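Local coordinates for beta-galacturonidase (Eisenbergiella tayi, PDB 6NCW) that hydrolyses beta-linked galacturonides, as a gut bacterial glycoside hydrolase of family 2, at the interface of chains A and B. Residues are numbered along the deposited sequence; one frame, centred on the assembly and turned at random. Chains: chain A/B, Beta-galacturonidase.

The interface of chains A and B. Residues chain A 284, 289, 291-292, 295; chain B 283-284, 289.
B:Phe284 sets rim carbons of its ring against the start of helix 290-302 of chain A, a compact example of how two copies of one enzyme can meet through a loop that touches both a helix and its own twin. The pair belongs to a deposited assembly of four copies; whether it holds in solution the structure alone does not show. CE1 at the ring's rim touches A:Ser291 CB at 3.8 Å, while CZ lies by the methyl group of A:Ala292. On the other side of the rim, CE2 faces A:Phe284 CZ at 4.0 Å; the two phenylalanines reach toward each other from opposite directions and touch through rim carbons. Within chain B the aromatic ring is sandwiched, B:Gln283 CB lying over the centre of one face and B:Pro289 CD nearer the rim of the other, which should limit its rotation. With CG set anti to the carbonyl carbon (chi1 -51°), the side chain carries this braced ring to the helix. B:Pro289 adds a second apolar point: its CG meets CG of A:Pro289 at 4.0 Å and A:Ser291 CB at 4.0 Å.

The polar contacts gather at A:His295 and B:Gln283. A:His295 holds CG anti to its backbone nitrogen (chi1 -166°), which brings one ring face over B:Gln283 CB. From above that same face, an amide N-H of B:Gln283 comes down on ND1, with NE2 3.0 Å from ND1 and ring and amide planes 73° apart; this is at most a weak, strongly tilted hydrogen bond. The other N-H makes the surer link, donating to a water 2.8 Å from NE2 that lies 3.0 Å from the backbone carbonyl O of A:Ala292.

The two-fold symmetry repeats each contact with the chains exchanged. In the fold, residues 291, 292 and 295 lie in the first part of helix 290-302, within the TIM-barrel family region, whereas 283, 284 and 289 belong to the loop between strand 272-276 and that helix.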
# COMPACT_ATOMS: atom_id res chain seq x y z
N PHE A 284 10.26 -18.08 -1.98
CA PHE A 284 10.75 -19.45 -2.00
C PHE A 284 9.78 -20.42 -2.66
O PHE A 284 10.10 -21.61 -2.76
CB PHE A 284 11.08 -19.90 -0.56
CG PHE A 284 11.96 -18.93 0.17
CD1 PHE A 284 13.21 -18.61 -0.36
CD2 PHE A 284 11.54 -18.30 1.34
CE1 PHE A 284 14.04 -17.68 0.28
CE2 PHE A 284 12.35 -17.39 1.99
CZ PHE A 284 13.61 -17.07 1.45
N PRO A 289 13.00 -22.77 3.13
CA PRO A 289 14.10 -23.25 3.96
C PRO A 289 13.68 -23.34 5.42
O PRO A 289 12.65 -22.81 5.85
CB PRO A 289 15.18 -22.19 3.77
CG PRO A 289 14.38 -20.94 3.56
CD PRO A 289 13.21 -21.37 2.72
N SER A 291 14.67 -21.84 8.01
CA SER A 291 14.44 -20.58 8.70
C SER A 291 13.03 -20.06 8.45
O SER A 291 12.41 -19.48 9.34
CB SER A 291 15.48 -19.55 8.25
OG SER A 291 16.77 -19.93 8.69
N ALA A 292 12.53 -20.23 7.22
CA ALA A 292 11.19 -19.76 6.88
C ALA A 292 10.13 -20.64 7.53
O ALA A 292 9.08 -20.13 7.98
CB ALA A 292 11.03 -19.74 5.36
N HIS A 295 10.05 -19.69 11.20
CA HIS A 295 9.41 -18.38 11.33
C HIS A 295 7.88 -18.51 11.29
O HIS A 295 7.19 -17.96 12.15
CB HIS A 295 9.89 -17.44 10.23
CG HIS A 295 9.54 -16.02 10.49
ND1 HIS A 295 8.46 -15.40 9.88
CD2 HIS A 295 10.08 -15.10 11.33
CE1 HIS A 295 8.38 -14.15 10.31
NE2 HIS A 295 9.33 -13.95 11.21
N GLN B 283 12.24 -10.97 7.60
CA GLN B 283 11.97 -12.17 8.37
C GLN B 283 13.20 -12.72 9.09
O GLN B 283 13.04 -13.39 10.12
CB GLN B 283 11.41 -13.29 7.48
CG GLN B 283 10.02 -13.05 6.88
CD GLN B 283 9.52 -14.31 6.18
OE1 GLN B 283 9.68 -14.47 4.97
NE2 GLN B 283 8.96 -15.25 6.95
N PHE B 284 14.41 -12.50 8.57
CA PHE B 284 15.58 -13.22 9.05
C PHE B 284 16.60 -12.34 9.75
O PHE B 284 17.61 -12.86 10.24
CB PHE B 284 16.23 -13.99 7.88
CG PHE B 284 15.25 -14.84 7.12
CD1 PHE B 284 14.42 -15.73 7.79
CD2 PHE B 284 15.08 -14.69 5.75
CE1 PHE B 284 13.47 -16.50 7.11
CE2 PHE B 284 14.14 -15.45 5.05
CZ PHE B 284 13.33 -16.36 5.73
N PRO B 289 19.09 -17.34 5.45
CA PRO B 289 19.41 -18.69 4.97
C PRO B 289 19.97 -18.68 3.55
O PRO B 289 19.86 -17.71 2.80
CB PRO B 289 18.06 -19.40 5.01
CG PRO B 289 17.06 -18.31 4.83
CD PRO B 289 17.63 -17.12 5.56
O HOH W 1 8.18 -17.89 6.27